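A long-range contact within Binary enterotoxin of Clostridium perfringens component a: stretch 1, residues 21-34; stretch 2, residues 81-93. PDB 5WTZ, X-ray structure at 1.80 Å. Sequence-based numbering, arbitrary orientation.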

# COMPACT_ATOMS: atom_id res chain seq x y z
N LEU A 21 -21.96 -21.57 -12.57
CA LEU A 21 -23.41 -21.45 -12.45
C LEU A 21 -23.69 -20.29 -11.50
O LEU A 21 -24.32 -19.30 -11.89
CB LEU A 21 -24.04 -22.73 -11.94
CG LEU A 21 -25.55 -22.75 -12.19
CD1 LEU A 21 -25.85 -22.45 -13.66
CD2 LEU A 21 -26.16 -24.07 -11.75
N TRP A 22 -23.21 -20.44 -10.27
CA TRP A 22 -23.22 -19.38 -9.28
C TRP A 22 -22.80 -18.05 -9.90
O TRP A 22 -23.49 -17.04 -9.74
CB TRP A 22 -22.29 -19.73 -8.11
CG TRP A 22 -22.14 -18.64 -7.10
CD1 TRP A 22 -23.05 -18.25 -6.16
CD2 TRP A 22 -21.00 -17.79 -6.93
NE1 TRP A 22 -22.54 -17.21 -5.41
CE2 TRP A 22 -21.28 -16.91 -5.86
CE3 TRP A 22 -19.76 -17.70 -7.57
CZ2 TRP A 22 -20.38 -15.95 -5.43
CZ3 TRP A 22 -18.86 -16.74 -7.13
CH2 TRP A 22 -19.18 -15.88 -6.07
N ALA A 23 -21.68 -18.07 -10.63
CA ALA A 23 -21.17 -16.87 -11.28
C ALA A 23 -22.14 -16.34 -12.32
O ALA A 23 -22.20 -15.14 -12.57
CB ALA A 23 -19.84 -17.15 -11.93
N LYS A 24 -22.88 -17.24 -12.95
CA LYS A 24 -23.60 -16.85 -14.14
C LYS A 24 -24.79 -15.99 -13.87
O LYS A 24 -24.98 -14.95 -14.50
CB LYS A 24 -24.01 -18.08 -14.94
CG LYS A 24 -23.59 -17.79 -16.32
CD LYS A 24 -22.11 -17.64 -16.18
CE LYS A 24 -21.53 -17.06 -17.40
NZ LYS A 24 -21.89 -15.62 -17.55
N LYS A 25 -25.59 -16.45 -12.93
CA LYS A 25 -26.75 -15.71 -12.50
C LYS A 25 -26.37 -14.37 -11.95
O LYS A 25 -26.93 -13.35 -12.32
CB LYS A 25 -27.48 -16.49 -11.44
CG LYS A 25 -27.47 -17.91 -11.78
CD LYS A 25 -27.49 -18.69 -10.53
CE LYS A 25 -27.17 -20.09 -10.87
NZ LYS A 25 -27.47 -20.96 -9.74
N ARG A 26 -25.40 -14.39 -11.04
CA ARG A 26 -25.02 -13.17 -10.37
C ARG A 26 -24.42 -12.21 -11.40
O ARG A 26 -24.59 -11.01 -11.29
CB ARG A 26 -24.06 -13.43 -9.20
CG ARG A 26 -22.69 -13.97 -9.57
CD ARG A 26 -21.98 -14.51 -8.33
NE ARG A 26 -21.95 -13.55 -7.23
CZ ARG A 26 -21.00 -12.64 -7.04
NH1 ARG A 26 -19.96 -12.57 -7.86
NH2 ARG A 26 -21.07 -11.81 -6.00
N LYS A 27 -23.77 -12.76 -12.42
CA LYS A 27 -23.25 -11.94 -13.51
C LYS A 27 -24.38 -11.25 -14.29
O LYS A 27 -24.35 -10.03 -14.47
CB LYS A 27 -22.42 -12.79 -14.46
CG LYS A 27 -21.67 -11.99 -15.51
CD LYS A 27 -20.80 -12.92 -16.35
CE LYS A 27 -20.34 -12.24 -17.63
NZ LYS A 27 -20.78 -13.01 -18.82
N GLN A 28 -25.37 -12.02 -14.72
CA GLN A 28 -26.55 -11.48 -15.41
C GLN A 28 -27.29 -10.42 -14.59
O GLN A 28 -27.56 -9.32 -15.09
CB GLN A 28 -27.53 -12.59 -15.77
CG GLN A 28 -27.02 -13.58 -16.80
CD GLN A 28 -28.04 -14.66 -17.09
OE1 GLN A 28 -28.91 -14.95 -16.26
NE2 GLN A 28 -27.94 -15.27 -18.27
N VAL A 29 -27.62 -10.76 -13.35
CA VAL A 29 -28.36 -9.86 -12.47
C VAL A 29 -27.57 -8.58 -12.19
O VAL A 29 -28.15 -7.49 -12.11
CB VAL A 29 -28.70 -10.55 -11.12
CG1 VAL A 29 -29.42 -9.57 -10.20
CG2 VAL A 29 -29.56 -11.78 -11.35
N TRP A 30 -26.25 -8.72 -12.06
CA TRP A 30 -25.39 -7.59 -11.71
C TRP A 30 -25.36 -6.53 -12.81
O TRP A 30 -25.53 -5.34 -12.54
CB TRP A 30 -23.97 -8.07 -11.42
CG TRP A 30 -22.95 -6.99 -11.33
CD1 TRP A 30 -23.00 -5.89 -10.54
CD2 TRP A 30 -21.71 -6.92 -12.04
NE1 TRP A 30 -21.87 -5.12 -10.72
CE2 TRP A 30 -21.06 -5.74 -11.64
CE3 TRP A 30 -21.09 -7.74 -12.98
CZ2 TRP A 30 -19.82 -5.36 -12.15
CZ3 TRP A 30 -19.86 -7.36 -13.49
CH2 TRP A 30 -19.24 -6.18 -13.07
N LEU A 31 -25.16 -6.96 -14.04
CA LEU A 31 -25.05 -6.01 -15.14
C LEU A 31 -26.39 -5.35 -15.48
O LEU A 31 -26.43 -4.29 -16.09
CB LEU A 31 -24.44 -6.67 -16.38
CG LEU A 31 -24.83 -8.09 -16.80
CD1 LEU A 31 -26.02 -8.12 -17.75
CD2 LEU A 31 -23.61 -8.77 -17.41
N ASN A 32 -27.50 -5.96 -15.06
CA ASN A 32 -28.79 -5.33 -15.25
C ASN A 32 -29.03 -4.24 -14.20
O ASN A 32 -30.06 -3.56 -14.21
CB ASN A 32 -29.91 -6.38 -15.20
CG ASN A 32 -30.00 -7.18 -16.49
OD1 ASN A 32 -28.99 -7.39 -17.17
ND2 ASN A 32 -31.20 -7.62 -16.83
N ASN A 33 -28.07 -4.08 -13.30
CA ASN A 33 -28.09 -2.97 -12.35
C ASN A 33 -27.11 -1.90 -12.79
O ASN A 33 -26.93 -0.88 -12.12
CB ASN A 33 -27.74 -3.44 -10.94
CG ASN A 33 -28.96 -3.84 -10.13
OD1 ASN A 33 -30.08 -3.46 -10.46
ND2 ASN A 33 -28.74 -4.59 -9.06
N LEU A 34 -26.47 -2.14 -13.93
CA LEU A 34 -25.39 -1.28 -14.39
C LEU A 34 -25.87 -0.19 -15.32
O LEU A 34 -26.66 -0.44 -16.23
CB LEU A 34 -24.30 -2.10 -15.08
CG LEU A 34 -23.47 -3.03 -14.19
CD1 LEU A 34 -22.27 -3.60 -14.96
CD2 LEU A 34 -23.02 -2.33 -12.91
N THR A 81 -18.27 1.50 -8.49
CA THR A 81 -19.71 1.44 -8.20
C THR A 81 -20.32 0.15 -8.74
O THR A 81 -21.26 -0.39 -8.16
CB THR A 81 -20.49 2.63 -8.78
OG1 THR A 81 -20.51 2.54 -10.22
CG2 THR A 81 -19.88 3.95 -8.35
N ALA A 82 -19.78 -0.34 -9.85
CA ALA A 82 -20.27 -1.57 -10.44
C ALA A 82 -20.08 -2.76 -9.50
O ALA A 82 -21.04 -3.46 -9.18
CB ALA A 82 -19.59 -1.84 -11.78
N VAL A 83 -18.85 -2.96 -9.03
CA VAL A 83 -18.58 -4.11 -8.17
C VAL A 83 -19.27 -3.98 -6.81
O VAL A 83 -19.62 -4.99 -6.19
CB VAL A 83 -17.05 -4.34 -7.96
CG1 VAL A 83 -16.39 -4.75 -9.27
CG2 VAL A 83 -16.38 -3.11 -7.34
N LYS A 84 -19.49 -2.75 -6.35
CA LYS A 84 -20.20 -2.54 -5.09
C LYS A 84 -21.65 -2.98 -5.16
O LYS A 84 -22.32 -3.09 -4.13
CB LYS A 84 -20.12 -1.06 -4.66
CG LYS A 84 -18.80 -0.69 -4.02
CD LYS A 84 -18.68 0.80 -3.76
CE LYS A 84 -17.38 1.11 -3.06
NZ LYS A 84 -16.80 2.44 -3.40
N LYS A 85 -22.14 -3.24 -6.36
CA LYS A 85 -23.50 -3.75 -6.54
C LYS A 85 -23.50 -5.27 -6.52
O LYS A 85 -24.53 -5.91 -6.72
CB LYS A 85 -24.12 -3.24 -7.85
CG LYS A 85 -24.18 -1.72 -7.96
CD LYS A 85 -24.73 -1.27 -9.32
CE LYS A 85 -24.79 0.25 -9.42
NZ LYS A 85 -25.33 0.72 -10.73
N SER A 86 -22.32 -5.84 -6.27
CA SER A 86 -22.16 -7.29 -6.28
C SER A 86 -21.36 -7.74 -5.05
O SER A 86 -20.30 -8.35 -5.18
CB SER A 86 -21.46 -7.74 -7.57
OG SER A 86 -21.50 -9.15 -7.70
N MET A 87 -21.88 -7.44 -3.87
CA MET A 87 -21.20 -7.79 -2.62
C MET A 87 -21.45 -9.24 -2.21
O MET A 87 -22.55 -9.76 -2.37
CB MET A 87 -21.64 -6.85 -1.51
CG MET A 87 -21.29 -5.40 -1.76
SD MET A 87 -21.82 -4.33 -0.43
CE MET A 87 -20.90 -2.84 -0.82
N LEU A 88 -20.42 -9.89 -1.68
CA LEU A 88 -20.54 -11.27 -1.21
C LEU A 88 -21.54 -11.37 -0.05
O LEU A 88 -21.52 -10.54 0.85
CB LEU A 88 -19.18 -11.81 -0.77
CG LEU A 88 -18.06 -11.87 -1.80
CD1 LEU A 88 -16.85 -12.51 -1.15
CD2 LEU A 88 -18.49 -12.66 -3.04
N THR A 89 -22.40 -12.39 -0.10
CA THR A 89 -23.38 -12.61 0.97
C THR A 89 -22.71 -13.30 2.16
O THR A 89 -23.18 -13.22 3.29
CB THR A 89 -24.56 -13.46 0.48
OG1 THR A 89 -24.07 -14.72 0.01
CG2 THR A 89 -25.29 -12.75 -0.65
N LYS A 90 -21.61 -13.98 1.87
CA LYS A 90 -20.87 -14.74 2.86
C LYS A 90 -19.45 -14.90 2.30
O LYS A 90 -19.24 -14.65 1.11
CB LYS A 90 -21.53 -16.10 3.11
CG LYS A 90 -21.51 -17.04 1.92
CD LYS A 90 -22.78 -17.88 1.87
CE LYS A 90 -22.58 -19.17 1.09
NZ LYS A 90 -21.94 -20.23 1.94
N PRO A 91 -18.49 -15.30 3.15
CA PRO A 91 -17.11 -15.43 2.66
C PRO A 91 -16.92 -16.27 1.40
O PRO A 91 -17.65 -17.25 1.16
CB PRO A 91 -16.40 -16.10 3.84
CG PRO A 91 -17.11 -15.54 5.02
CD PRO A 91 -18.56 -15.52 4.60
N LEU A 92 -15.94 -15.87 0.59
CA LEU A 92 -15.57 -16.58 -0.63
C LEU A 92 -14.06 -16.70 -0.72
O LEU A 92 -13.35 -15.69 -0.70
CB LEU A 92 -16.12 -15.86 -1.86
CG LEU A 92 -15.79 -16.49 -3.23
CD1 LEU A 92 -16.66 -17.70 -3.45
CD2 LEU A 92 -15.94 -15.50 -4.37
N TYR A 93 -13.54 -17.92 -0.84
CA TYR A 93 -12.13 -18.10 -1.14
C TYR A 93 -11.88 -17.98 -2.65
O TYR A 93 -12.64 -18.51 -3.47
CB TYR A 93 -11.62 -19.44 -0.62
CG TYR A 93 -11.60 -19.59 0.88
CD1 TYR A 93 -12.73 -20.02 1.56
CD2 TYR A 93 -10.45 -19.32 1.62
CE1 TYR A 93 -12.71 -20.18 2.93
CE2 TYR A 93 -10.43 -19.48 2.98
CZ TYR A 93 -11.57 -19.91 3.63
OH TYR A 93 -11.58 -20.07 5.00
O HOH W 1 -21.44 -9.94 -10.25

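Stretch 1 is the last part of a helix (21–31) followed by a type I turn, L31 to L34; stretch 2 begins in a helix, has a second type I turn, V83 to S86, and runs as loop into a strand at L92. The two bury 509 Å² between them, with W30 nearest S86 and L34 nearest A82 along the backbone. W22, R26 and W30, spaced four residues apart, lie on one side of the helix with their CA-to-CB bonds toward stretch 2, and N33 continues the contact past the helix end.

W30 is the centre. Its chi1 of 168° (t) and chi2 of 54° carry the indole into the turn of stretch 2, so that NE1 donates a very short hydrogen bond to A82 O, 2.4 Å, with an angle of 152° at the hydrogen. The carbonyl lies near the ring plane, where the indole N-H points. A82 O also accepts from K85 N at 3.0 Å within stretch 2, so one carbonyl serves both the local fold and the long-range contact. The ring is used on its face as well: S86 CB sits 4.1 Å from the centroid of the five-membered ring of W30, 20° off the normal, a CH-pi contact. At the ring edge, K85 CB approaches W30 CD1 at 3.9 Å. A82 offers only a methyl group, and this small side chain packs against two apolar neighbours, its CB 3.5 Å from W30 CZ2 and 3.6 Å from L34 CD2. L34 points sideways at CA-to-CB, but its m,t rotamer brings the end of the side chain nearer to stretch 2.

K85 reaches the turn of stretch 1 with its aliphatic chain almost fully extended: chi1 is m (-59°) and chi2 to chi4 are all t. The methylenes pass N33, with K85 CD 4.0 Å from N33 CB, and the ammonium ends as donor to a backbone carbonyl, K85 NZ to N33 O at 2.7 Å. A long, flexible side chain suits this exposed margin, where apolar carbons cover the neighbour while the charged end remains among polar partners.

R26 takes chi1 p (66°) and chi3 m (-52°), which lays its guanidinium beside the loop. S86 OG lies over one face of that group, 3.2 Å from R26 NH2, but the angle is too poor for a hydrogen bond; R26 NH1 and NH2 are satisfied elsewhere in the structure. The S86 hydroxyl, with chi1 t (-169°), instead pairs with a water at 2.7 Å from OG, and the same water donates a weak 3.5 Å bond to R26 O, bridging the stretches.

Beyond R26 the contact turns apolar. W22, also t at chi1 (174°), extends CH2 to within 3.7 Å of L92 CD2 and, at its ring edge, 4.5 Å of L88 CD2. Both leucines are buried, and their branched ends suit packing against the large indole.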